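Local atomic coordinates of ketosynthase (PDB entry 6KXD), a protein that probably catalyses the decarboxylative condensation of acyl-ACP with malonyl-ACP, lengthening the chain in a highly reducing type II polyketide synthase that makes ishigamide. Residues A[104-109]-A[177-182]; A[154-159]-A[191-196]; A[265-268]-A[272-275]; A[295-300]-A[357-362]; A[324-329]-A[379-384]. All coordinates share one frame; numbering follows the deposited sequence.

How the contacts relate
From the N terminus, contact 1 closes a loop from strand 105-110 to helix 172-185. Contact 2 opens within that loop and ends beyond it, on strand 191-198, so the two cross; their centres lie about 9 Å apart, and the neighbouring parallel strands 105-110 and 191-198 join them. Contact 3 follows in series and closes only the short turn between strand 255-264 and helix 274-288. Contacts 4 and 5 cross in turn, with centres about 4 Å apart: strands 297-299 and 326-328 are neighbours in the large mixed sheet, and each contact ties one of them to the small antiparallel pair 357-358 and 381-382.

Contact 1 (A[104-109]-A[177-182]); sequences QAVITV and VGYGLD
Tyr179 leans from helix 172-185 onto Val106 and Thr108, two alternate residues of strand 105-110 whose side chains both point at the helix. The tyrosine CG lies anti to the backbone N (chi1 -172°), a setting that carries the ring off the helix towards the strand. From CB the side chain runs to the ring, where CD2 does most of the work: Val106 CG1 is 3.9 Å from Tyr179 CD2, and the methyl CG2 of Thr108 stands 4.3 Å from the same CD2, at the ring edge and near its plane. One atom further, Tyr179 CE2 still meets Val106 CG1, at 4.0 Å, as the valine and tyrosine side chains cross at about a right angle. At the tip, OH is hydrogen-bonded to Glu162 OE2 on the adjacent strand 161-166, while Tyr187 of the partner chain meets the ring with planes about 40° apart. Gly180, whose CA is 6.6 Å from Val106 CA, presents only backbone here, and Thr108 CG2 approaches its N to 4.4 Å. The strand and helix segments run nearly antiparallel (164°), with axes 8.4 Å apart. Because the helix links strands 161-166 and 191-198, which flank 105-110 in parallel, it forms the helical layer of a beta-alpha-beta crossover, as expected of the thiolase fold. Chemically, the side-chain atoms that touch are all carbons: Thr108 turns OG1 to the carbonyl of Thr164 and gives the helix its methyl, and the Glu162 bond probably limits how far the tyrosine ring can shift.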
# COMPACT_ATOMS: atom_id res chain seq x y z
N GLN A 104 10.11 -10.92 15.50
CA GLN A 104 10.15 -10.38 14.16
C GLN A 104 8.71 -10.43 13.66
O GLN A 104 8.03 -11.43 13.79
CB GLN A 104 11.08 -11.15 13.23
CG GLN A 104 11.22 -10.45 11.88
CD GLN A 104 12.04 -11.19 10.85
OE1 GLN A 104 12.90 -12.00 11.18
NE2 GLN A 104 11.76 -10.91 9.58
N ALA A 105 8.23 -9.33 13.08
CA ALA A 105 6.81 -9.26 12.79
C ALA A 105 6.63 -8.43 11.54
O ALA A 105 7.51 -7.63 11.15
CB ALA A 105 6.08 -8.63 13.95
N VAL A 106 5.47 -8.65 10.92
CA VAL A 106 5.06 -7.82 9.87
C VAL A 106 3.90 -6.97 10.42
O VAL A 106 3.01 -7.50 11.07
CB VAL A 106 4.68 -8.64 8.62
CG1 VAL A 106 3.85 -7.83 7.64
CG2 VAL A 106 5.92 -9.18 7.94
N ILE A 107 3.92 -5.67 10.12
CA ILE A 107 2.82 -4.77 10.39
C ILE A 107 2.42 -4.16 9.06
O ILE A 107 3.20 -3.48 8.47
CB ILE A 107 3.22 -3.68 11.39
CG1 ILE A 107 3.64 -4.27 12.73
CG2 ILE A 107 2.11 -2.65 11.52
CD1 ILE A 107 4.14 -3.21 13.70
N THR A 108 1.22 -4.46 8.61
CA THR A 108 0.80 -4.05 7.29
C THR A 108 -0.61 -3.51 7.44
O THR A 108 -1.51 -4.22 7.90
CB THR A 108 1.04 -5.17 6.29
OG1 THR A 108 0.54 -4.77 5.02
CG2 THR A 108 0.41 -6.46 6.73
N VAL A 109 -0.70 -2.20 7.18
CA VAL A 109 -1.87 -1.40 7.31
C VAL A 109 -2.24 -0.93 5.92
O VAL A 109 -1.47 -0.29 5.25
CB VAL A 109 -1.68 -0.20 8.24
CG1 VAL A 109 -2.96 0.60 8.31
CG2 VAL A 109 -1.25 -0.63 9.63
N VAL A 177 -3.98 -8.45 5.19
CA VAL A 177 -4.18 -9.71 5.86
C VAL A 177 -3.51 -10.82 5.04
O VAL A 177 -2.81 -11.67 5.59
CB VAL A 177 -5.69 -10.01 6.08
CG1 VAL A 177 -5.91 -11.42 6.56
CG2 VAL A 177 -6.34 -9.02 7.04
N GLY A 178 -3.71 -10.79 3.72
CA GLY A 178 -3.11 -11.74 2.82
C GLY A 178 -1.60 -11.71 2.89
O GLY A 178 -0.94 -12.75 2.93
N TYR A 179 -1.03 -10.50 2.99
CA TYR A 179 0.40 -10.36 3.11
C TYR A 179 0.88 -10.94 4.43
O TYR A 179 1.93 -11.61 4.49
CB TYR A 179 0.85 -8.91 2.98
CG TYR A 179 2.35 -8.80 2.91
CD1 TYR A 179 3.07 -9.59 2.02
CD2 TYR A 179 3.06 -7.99 3.78
CE1 TYR A 179 4.46 -9.51 1.94
CE2 TYR A 179 4.44 -7.89 3.69
CZ TYR A 179 5.14 -8.66 2.77
OH TYR A 179 6.50 -8.59 2.67
N GLY A 180 0.14 -10.68 5.49
CA GLY A 180 0.44 -11.32 6.77
C GLY A 180 0.45 -12.82 6.62
O GLY A 180 1.31 -13.49 7.12
N LEU A 181 -0.55 -13.35 5.93
CA LEU A 181 -0.68 -14.77 5.75
C LEU A 181 0.54 -15.29 5.01
O LEU A 181 1.18 -16.24 5.44
CB LEU A 181 -1.97 -15.06 4.99
CG LEU A 181 -2.09 -16.48 4.46
CD1 LEU A 181 -2.25 -17.44 5.62
CD2 LEU A 181 -3.24 -16.55 3.47
N ASP A 182 0.87 -14.65 3.89
CA ASP A 182 2.02 -15.08 3.10
C ASP A 182 3.29 -14.96 3.92
O ASP A 182 4.17 -15.84 3.83
CB ASP A 182 2.13 -14.26 1.83
CG ASP A 182 1.08 -14.63 0.81
OD1 ASP A 182 0.54 -15.78 0.90
OD2 ASP A 182 0.85 -13.79 -0.09

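Contact 2 (A[154-159]-A[191-196]); sequences RELRMP and IALCGG
Leu193 CD1 is the meeting point: Leu156 CD1 lies 3.8 Å from it, and Met158 SD lies 4.2 Å from it. Both pairs reach tip to tip, the two side chains coming from the end of helix 147-156 and Leu193 rising from strand 191-198. The methionine chain bends at its last torsion (chi3 70°), which folds the terminal methyl round the sulfur instead of extending it. In the next shell, Val90 of helix 77-93 touches both Leu156 and Leu193, while Ile107 and Val239 on neighbouring strands flank Leu193, and Met158 rests on Ala105. Further out, the backbone sets these positions. Leu193 is hydrogen-bonded to Val106 and Thr108 across the parallel strand pair. Arg157, with positive phi (61°), forms the Schellman motif after the helix, and the turn lets residues on both sides of it, Leu156 and Met158, face the sheet. Glu155 ties the helix end to the loop at His68, His69 and Val70 and to Arg87, and Arg157 makes a salt bridge with Asp262 of the partner chain. Helix 147-156 thus packs on the sheet face away from helix 172-185, giving helices on both faces, as in each half of the five-layered alpha-beta-alpha-beta-alpha thiolase fold.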
# COMPACT_ATOMS: atom_id res chain seq x y z
N ARG A 154 6.15 1.88 16.52
CA ARG A 154 6.61 2.84 17.52
C ARG A 154 5.82 2.67 18.82
O ARG A 154 6.40 2.60 19.91
CB ARG A 154 6.47 4.27 17.00
CG ARG A 154 7.54 4.64 15.99
CD ARG A 154 7.46 6.09 15.59
NE ARG A 154 7.66 6.97 16.73
CZ ARG A 154 7.30 8.25 16.73
NH1 ARG A 154 6.82 8.79 15.63
NH2 ARG A 154 7.43 8.98 17.83
N GLU A 155 4.51 2.68 18.71
CA GLU A 155 3.63 2.59 19.90
C GLU A 155 3.81 1.24 20.64
O GLU A 155 3.81 1.20 21.88
CB GLU A 155 2.19 2.77 19.45
CG GLU A 155 1.20 2.60 20.57
CD GLU A 155 1.27 3.64 21.68
OE1 GLU A 155 1.94 4.68 21.50
OE2 GLU A 155 0.65 3.38 22.75
N LEU A 156 3.96 0.14 19.90
CA LEU A 156 4.04 -1.15 20.53
C LEU A 156 5.50 -1.54 20.85
O LEU A 156 5.71 -2.66 21.38
CB LEU A 156 3.34 -2.19 19.66
CG LEU A 156 1.85 -1.89 19.46
CD1 LEU A 156 1.22 -2.93 18.57
CD2 LEU A 156 1.15 -1.79 20.80
N ARG A 157 6.45 -0.66 20.54
CA ARG A 157 7.86 -0.82 20.84
C ARG A 157 8.42 -2.05 20.13
O ARG A 157 9.10 -2.87 20.74
CB ARG A 157 8.04 -0.89 22.36
CG ARG A 157 7.57 0.38 23.06
CD ARG A 157 8.44 1.56 22.73
NE ARG A 157 9.82 1.32 23.13
CZ ARG A 157 10.86 2.03 22.72
NH1 ARG A 157 10.69 3.07 21.91
NH2 ARG A 157 12.08 1.68 23.09
N MET A 158 8.13 -2.16 18.84
CA MET A 158 8.52 -3.26 18.03
C MET A 158 9.47 -2.77 16.95
O MET A 158 9.04 -2.26 15.91
CB MET A 158 7.31 -3.89 17.37
CG MET A 158 6.33 -4.45 18.35
SD MET A 158 4.77 -4.95 17.59
CE MET A 158 5.34 -6.39 16.67
N PRO A 159 10.80 -2.87 17.13
CA PRO A 159 11.74 -2.38 16.13
C PRO A 159 11.93 -3.38 14.98
O PRO A 159 12.27 -2.95 13.87
CB PRO A 159 13.04 -2.16 16.90
CG PRO A 159 12.94 -3.14 18.06
CD PRO A 159 11.47 -3.26 18.39
N ILE A 191 4.26 -13.77 13.39
CA ILE A 191 3.23 -12.84 13.78
C ILE A 191 3.15 -11.68 12.78
O ILE A 191 4.16 -11.22 12.26
CB ILE A 191 3.46 -12.31 15.21
CG1 ILE A 191 2.25 -11.51 15.70
CG2 ILE A 191 4.72 -11.49 15.28
CD1 ILE A 191 2.27 -11.27 17.18
N ALA A 192 1.92 -11.26 12.54
CA ALA A 192 1.61 -10.16 11.63
C ALA A 192 0.41 -9.38 12.20
O ALA A 192 -0.59 -9.97 12.60
CB ALA A 192 1.31 -10.74 10.29
N LEU A 193 0.57 -8.06 12.32
CA LEU A 193 -0.51 -7.15 12.62
C LEU A 193 -0.95 -6.53 11.30
O LEU A 193 -0.22 -5.75 10.69
CB LEU A 193 -0.04 -6.06 13.58
CG LEU A 193 0.72 -6.56 14.81
CD1 LEU A 193 1.05 -5.41 15.76
CD2 LEU A 193 -0.09 -7.64 15.50
N CYS A 194 -2.15 -6.90 10.87
CA CYS A 194 -2.60 -6.58 9.57
C CYS A 194 -3.96 -5.90 9.65
O CYS A 194 -4.80 -6.29 10.40
CB CYS A 194 -2.79 -7.84 8.77
SG CYS A 194 -1.27 -8.81 8.74
N GLY A 195 -4.18 -4.92 8.79
CA GLY A 195 -5.51 -4.40 8.64
C GLY A 195 -5.54 -3.21 7.73
O GLY A 195 -4.92 -3.17 6.66
N GLY A 196 -6.30 -2.21 8.16
CA GLY A 196 -6.48 -1.02 7.40
C GLY A 196 -7.08 0.05 8.26
O GLY A 196 -7.62 -0.25 9.33

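Contact 3 (A[265-268]-A[272-275]); sequences DAAH and PNRD
Asp265 and Asn273 bring their flat groups together with carboxylate and amide planes 36° apart, as the two side chains slide past each other in opposite directions. CB of Asn273 sits over one face of the carboxylate, though the modelled spacing there is doubtfully short. CB of Asp265 lies on one side of the amide plane, offset toward the Asn273 CB end, 3.9 Å from Asn273 CG, and Ala267 CB comes obliquely from that same side to 3.6 Å from Asn273 ND2. The motif is an N-cap: Asn273 stands just before helix 274-288, and its OD1 accepts a hydrogen bond from Gly276 N. With CG anti to the backbone N (chi1 -173°), the amide turns back to that first turn. The capped end lies against the loop after strand 255-264, where Asp265 is bonded through OD1 to Asn399 ND2. Two waters bridge the segments. Water 1 donates to Asp265 O at 2.8 Å and to Asn273 OD1 at 2.9 Å, approaching the latter from above the amide plane. Putting an alanine at Asp265 would take away the carboxylate and would probably leave the Asn399 amide and water 2 without their acceptor. Around the turn, His268 ND1 accepts bonds from Thr270 N and Ala271 N. Water 2 completes the second bridge, donating a hydrogen bond to Asp265 OD2 at 2.6 Å and accepting one from Asn273 N at 3.2 Å.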
# COMPACT_ATOMS: atom_id res chain seq x y z
N ASP A 265 -8.03 -6.38 -12.61
CA ASP A 265 -8.96 -6.36 -13.77
C ASP A 265 -8.22 -6.01 -15.08
O ASP A 265 -8.63 -6.47 -16.16
CB ASP A 265 -10.07 -5.33 -13.64
CG ASP A 265 -10.91 -5.41 -12.37
OD1 ASP A 265 -11.00 -6.51 -11.79
OD2 ASP A 265 -11.54 -4.34 -12.03
N ALA A 266 -7.22 -5.13 -14.99
CA ALA A 266 -6.46 -4.67 -16.10
C ALA A 266 -7.43 -4.17 -17.15
O ALA A 266 -7.33 -4.46 -18.34
CB ALA A 266 -5.55 -5.77 -16.63
N ALA A 267 -8.42 -3.42 -16.70
CA ALA A 267 -9.48 -2.93 -17.60
C ALA A 267 -9.70 -1.43 -17.40
O ALA A 267 -9.32 -0.59 -18.23
CB ALA A 267 -10.71 -3.77 -17.36
N HIS A 268 -10.25 -1.06 -16.23
CA HIS A 268 -10.72 0.29 -16.00
C HIS A 268 -10.16 0.83 -14.69
O HIS A 268 -9.92 0.06 -13.78
CB HIS A 268 -12.26 0.36 -16.06
CG HIS A 268 -12.79 1.74 -16.24
ND1 HIS A 268 -13.07 2.58 -15.17
CD2 HIS A 268 -13.11 2.43 -17.37
CE1 HIS A 268 -13.51 3.74 -15.63
NE2 HIS A 268 -13.52 3.68 -16.98
N PRO A 272 -15.62 -1.47 -11.59
CA PRO A 272 -15.35 -2.85 -11.21
C PRO A 272 -15.46 -3.70 -12.48
O PRO A 272 -16.03 -3.24 -13.48
CB PRO A 272 -16.47 -3.18 -10.22
CG PRO A 272 -17.61 -2.34 -10.72
CD PRO A 272 -16.99 -1.05 -11.23
N ASN A 273 -14.92 -4.89 -12.40
CA ASN A 273 -14.85 -5.78 -13.53
C ASN A 273 -15.32 -7.15 -13.08
O ASN A 273 -14.81 -7.73 -12.15
CB ASN A 273 -13.43 -5.85 -14.06
CG ASN A 273 -13.35 -6.63 -15.36
OD1 ASN A 273 -13.23 -7.86 -15.33
ND2 ASN A 273 -13.40 -5.92 -16.46
N ARG A 274 -16.33 -7.68 -13.77
CA ARG A 274 -16.91 -8.92 -13.37
C ARG A 274 -15.87 -10.07 -13.38
O ARG A 274 -15.78 -10.88 -12.47
CB ARG A 274 -18.08 -9.17 -14.34
CG ARG A 274 -18.73 -10.54 -14.24
CD ARG A 274 -19.76 -10.55 -15.36
NE ARG A 274 -20.28 -11.88 -15.56
CZ ARG A 274 -21.32 -12.16 -16.34
NH1 ARG A 274 -21.90 -11.20 -17.05
NH2 ARG A 274 -21.79 -13.39 -16.38
N ASP A 275 -15.16 -10.20 -14.52
CA ASP A 275 -14.16 -11.28 -14.73
C ASP A 275 -13.06 -11.17 -13.67
O ASP A 275 -12.61 -12.18 -13.09
CB ASP A 275 -13.59 -11.22 -16.16
CG ASP A 275 -14.59 -11.67 -17.23
OD1 ASP A 275 -15.76 -12.01 -16.88
OD2 ASP A 275 -14.18 -11.69 -18.42
O HOH W 1 -10.49 -8.53 -16.18
O HOH W 2 -12.97 -4.91 -9.91

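Contact 4 (A[295-300]-A[357-362]); sequences IDFISA and FIPPTI
The Phe297 ring and the branched side chain of Ile358 form the tight part of this contact, joining strand 297-299 of the large mixed sheet in the thiolase-like fold to the small antiparallel pair of strands 357-358 and 381-382. Ile358 CG2 stands over one face of the ring, 3.9 Å from its centroid and 15° off the normal, a CH-pi contact. Beside it, Ile358 CG1 closes to 3.7 Å from Phe297 CD1, the two side chains sliding past each other in opposite directions. The phenylalanine CG sits between the backbone N and the carbonyl carbon (chi1 77°), which swings the ring out from the strand to meet the isoleucine. An alanine in place of Phe297 would remove the ring and would probably leave a gap under the Ile358 methyl, with Pro359 losing its neighbour. Val388, Arg326 and Val328 also pack on this phenylalanine. The loose side lies at the ends of the segments. Phe357 sends its CB away from strand 297-299, and its carbonyl O comes only to 4.2 Å from Phe297 CE1. Asp296, partly exposed, starts towards the other segment but carries its carboxylate off to the backbone N atoms of Arg386 and Ile387. Back in the packed part, at the far rim of the ring, Pro359 crosses Phe297 at about a right angle and sets its CD 3.9 Å from Phe297 CZ.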
# COMPACT_ATOMS: atom_id res chain seq x y z
N ILE A 295 -18.64 -22.55 1.30
CA ILE A 295 -18.72 -21.15 1.73
C ILE A 295 -20.11 -20.88 2.34
O ILE A 295 -21.14 -21.02 1.68
CB ILE A 295 -18.40 -20.19 0.58
CG1 ILE A 295 -16.96 -20.38 0.06
CG2 ILE A 295 -18.70 -18.75 1.01
CD1 ILE A 295 -15.87 -20.16 1.09
N ASP A 296 -20.11 -20.44 3.60
CA ASP A 296 -21.34 -20.20 4.34
C ASP A 296 -21.94 -18.86 3.97
O ASP A 296 -23.14 -18.76 3.81
CB ASP A 296 -21.08 -20.38 5.83
CG ASP A 296 -20.73 -21.84 6.07
OD1 ASP A 296 -21.47 -22.69 5.53
OD2 ASP A 296 -19.68 -22.10 6.68
N PHE A 297 -21.12 -17.81 3.84
CA PHE A 297 -21.58 -16.57 3.25
C PHE A 297 -20.38 -15.79 2.70
O PHE A 297 -19.24 -16.05 3.02
CB PHE A 297 -22.43 -15.74 4.23
CG PHE A 297 -21.69 -14.99 5.31
CD1 PHE A 297 -21.29 -15.64 6.47
CD2 PHE A 297 -21.33 -13.67 5.14
CE1 PHE A 297 -20.59 -14.96 7.45
CE2 PHE A 297 -20.61 -12.99 6.11
CZ PHE A 297 -20.27 -13.62 7.28
N ILE A 298 -20.71 -14.86 1.81
CA ILE A 298 -19.80 -13.89 1.27
C ILE A 298 -20.08 -12.58 1.97
O ILE A 298 -21.24 -12.14 2.01
CB ILE A 298 -19.98 -13.77 -0.25
CG1 ILE A 298 -19.75 -15.12 -0.93
CG2 ILE A 298 -19.12 -12.64 -0.81
CD1 ILE A 298 -20.33 -15.24 -2.33
N SER A 299 -19.03 -11.99 2.53
CA SER A 299 -19.01 -10.59 2.90
C SER A 299 -18.59 -9.81 1.64
O SER A 299 -17.41 -9.85 1.22
CB SER A 299 -18.06 -10.32 4.05
OG SER A 299 -17.87 -8.91 4.22
N ALA A 300 -19.57 -9.18 1.01
CA ALA A 300 -19.45 -8.55 -0.27
C ALA A 300 -18.69 -7.24 -0.13
O ALA A 300 -18.72 -6.62 0.92
CB ALA A 300 -20.81 -8.31 -0.86
N PHE A 357 -23.04 -16.16 13.53
CA PHE A 357 -24.03 -15.27 12.93
C PHE A 357 -23.57 -14.73 11.57
O PHE A 357 -22.41 -14.81 11.21
CB PHE A 357 -24.35 -14.10 13.86
CG PHE A 357 -23.32 -13.01 13.88
CD1 PHE A 357 -23.43 -11.92 13.03
CD2 PHE A 357 -22.27 -13.05 14.78
CE1 PHE A 357 -22.50 -10.90 13.08
CE2 PHE A 357 -21.35 -12.01 14.84
CZ PHE A 357 -21.46 -10.95 13.97
N ILE A 358 -24.53 -14.19 10.83
CA ILE A 358 -24.31 -13.55 9.57
C ILE A 358 -24.86 -12.15 9.70
O ILE A 358 -26.06 -11.96 9.94
CB ILE A 358 -24.95 -14.31 8.40
CG1 ILE A 358 -24.47 -15.75 8.29
CG2 ILE A 358 -24.72 -13.55 7.10
CD1 ILE A 358 -25.20 -16.52 7.22
N PRO A 359 -24.00 -11.11 9.57
CA PRO A 359 -24.42 -9.75 9.79
C PRO A 359 -25.28 -9.35 8.61
O PRO A 359 -25.12 -9.91 7.52
CB PRO A 359 -23.11 -8.96 9.84
CG PRO A 359 -22.17 -9.76 8.97
CD PRO A 359 -22.57 -11.20 9.22
N PRO A 360 -26.20 -8.38 8.81
CA PRO A 360 -27.18 -8.03 7.79
C PRO A 360 -26.71 -6.99 6.77
O PRO A 360 -25.86 -6.14 7.08
CB PRO A 360 -28.32 -7.37 8.58
CG PRO A 360 -27.63 -6.77 9.79
CD PRO A 360 -26.39 -7.62 10.05
N THR A 361 -27.35 -7.04 5.59
CA THR A 361 -27.42 -5.92 4.69
C THR A 361 -28.64 -5.08 5.08
O THR A 361 -29.78 -5.49 4.80
CB THR A 361 -27.50 -6.38 3.23
OG1 THR A 361 -26.55 -7.42 3.02
CG2 THR A 361 -27.32 -5.23 2.27
N ILE A 362 -28.40 -3.93 5.72
CA ILE A 362 -29.43 -3.09 6.28
C ILE A 362 -29.88 -2.08 5.23
O ILE A 362 -29.38 -2.08 4.12
CB ILE A 362 -28.94 -2.43 7.59
CG1 ILE A 362 -27.97 -1.26 7.36
CG2 ILE A 362 -28.36 -3.49 8.50
CD1 ILE A 362 -27.72 -0.39 8.59

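Contact 5 (A[324-329]-A[379-384]); sequences PPRTVA and RAVEAD
Arg326 reaches across to Val381 and Ala383 with the two ends of its guanidinium, and these van der Waals touches are the whole of the direct contact. NH1 lies 4.1 Å from Val381 CG2, and NH2 lies 4.0 Å from Ala383 CB; each methyl approaches the flat group obliquely. The arginine needs its length, since the CA atoms of Arg326 and Val381 are 10.9 Å apart. Its chain leaves with CG beside the backbone N and then bends (chi3 -73°), bringing the two terminal nitrogens over alternate residues of 379-384. Val381 and Ala383 both point at the arginine, while Glu382 between them turns away. Ile358 of strand 357-358 adds apolar packing, touching Arg326, Val381 and Ala383 alike. The fold at this point is the surface edge of the large mixed sheet, where strand 326-328 runs parallel to 297-299, and beside it lies the small antiparallel pair 357-358 and 381-382. Backbone hydrogen bonds hold each part separately, Arg326 and Val328 with Ile298 on one side, Val381 with Ile358 on the other. One side-chain hydrogen bond lies within 324-329: Thr327 OG1 donates to Pro325 O at 2.9 Å, approaching from above the carbonyl plane, 42° out of it. Among charged groups, Asp384 pairs with Arg386 in a salt bridge just past the second segment.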
# COMPACT_ATOMS: atom_id res chain seq x y z
N PRO A 324 -25.68 -19.03 -5.44
CA PRO A 324 -24.54 -18.58 -4.63
C PRO A 324 -24.87 -18.55 -3.14
O PRO A 324 -26.04 -18.57 -2.75
CB PRO A 324 -24.29 -17.16 -5.16
CG PRO A 324 -25.66 -16.70 -5.60
CD PRO A 324 -26.28 -17.93 -6.22
N PRO A 325 -23.87 -18.46 -2.25
CA PRO A 325 -24.15 -18.38 -0.82
C PRO A 325 -24.78 -17.01 -0.52
O PRO A 325 -24.80 -16.11 -1.39
CB PRO A 325 -22.78 -18.55 -0.15
CG PRO A 325 -21.82 -18.00 -1.19
CD PRO A 325 -22.43 -18.35 -2.54
N ARG A 326 -25.31 -16.89 0.69
CA ARG A 326 -25.79 -15.62 1.17
C ARG A 326 -24.65 -14.60 1.05
O ARG A 326 -23.53 -14.91 1.38
CB ARG A 326 -26.25 -15.74 2.62
CG ARG A 326 -27.63 -16.37 2.75
CD ARG A 326 -27.97 -16.81 4.15
NE ARG A 326 -27.24 -17.98 4.56
CZ ARG A 326 -27.50 -18.67 5.67
NH1 ARG A 326 -28.54 -18.32 6.41
NH2 ARG A 326 -26.73 -19.68 6.03
N THR A 327 -25.00 -13.41 0.59
CA THR A 327 -24.06 -12.39 0.23
C THR A 327 -24.53 -11.10 0.90
O THR A 327 -25.50 -10.50 0.51
CB THR A 327 -23.93 -12.30 -1.30
OG1 THR A 327 -23.41 -13.54 -1.77
CG2 THR A 327 -23.07 -11.13 -1.74
N VAL A 328 -23.76 -10.65 1.88
CA VAL A 328 -24.10 -9.54 2.71
C VAL A 328 -23.07 -8.42 2.54
O VAL A 328 -21.91 -8.67 2.19
CB VAL A 328 -24.18 -9.99 4.18
CG1 VAL A 328 -25.00 -11.25 4.31
CG2 VAL A 328 -22.81 -10.17 4.82
N ALA A 329 -23.52 -7.20 2.82
CA ALA A 329 -22.76 -5.98 2.65
C ALA A 329 -22.69 -5.21 3.98
O ALA A 329 -23.53 -4.39 4.29
CB ALA A 329 -23.35 -5.15 1.54
N ARG A 379 -31.72 -7.91 9.17
CA ARG A 379 -31.51 -8.54 10.48
C ARG A 379 -30.48 -9.65 10.37
O ARG A 379 -30.52 -10.48 9.47
CB ARG A 379 -32.79 -9.15 11.09
CG ARG A 379 -33.94 -9.35 10.12
CD ARG A 379 -35.17 -9.95 10.80
NE ARG A 379 -36.43 -9.74 10.08
CZ ARG A 379 -37.06 -8.57 9.89
NH1 ARG A 379 -36.39 -7.43 9.74
NH2 ARG A 379 -38.38 -8.55 9.84
N ALA A 380 -29.58 -9.69 11.36
CA ALA A 380 -28.64 -10.76 11.50
C ALA A 380 -29.41 -12.06 11.65
O ALA A 380 -30.49 -12.07 12.22
CB ALA A 380 -27.73 -10.55 12.69
N VAL A 381 -28.84 -13.15 11.14
CA VAL A 381 -29.40 -14.46 11.34
C VAL A 381 -28.33 -15.31 12.03
O VAL A 381 -27.17 -14.96 11.99
CB VAL A 381 -29.91 -15.08 10.02
CG1 VAL A 381 -31.13 -14.34 9.50
CG2 VAL A 381 -28.82 -15.14 8.96
N GLU A 382 -28.77 -16.35 12.73
CA GLU A 382 -27.91 -17.37 13.25
C GLU A 382 -27.56 -18.32 12.12
O GLU A 382 -28.40 -18.54 11.24
CB GLU A 382 -28.65 -18.24 14.28
CG GLU A 382 -28.78 -17.61 15.64
CD GLU A 382 -29.44 -18.48 16.70
OE1 GLU A 382 -29.43 -18.05 17.86
OE2 GLU A 382 -29.95 -19.58 16.37
N ALA A 383 -26.37 -18.93 12.17
CA ALA A 383 -26.01 -19.97 11.23
C ALA A 383 -24.77 -20.70 11.76
O ALA A 383 -24.07 -20.17 12.60
CB ALA A 383 -25.75 -19.40 9.86
N ASP A 384 -24.53 -21.88 11.20
CA ASP A 384 -23.35 -22.65 11.45
C ASP A 384 -22.29 -22.17 10.45
O ASP A 384 -21.96 -22.86 9.48
CB ASP A 384 -23.63 -24.14 11.36
CG ASP A 384 -22.37 -24.98 11.45
OD1 ASP A 384 -21.58 -24.73 12.38
OD2 ASP A 384 -22.17 -25.84 10.57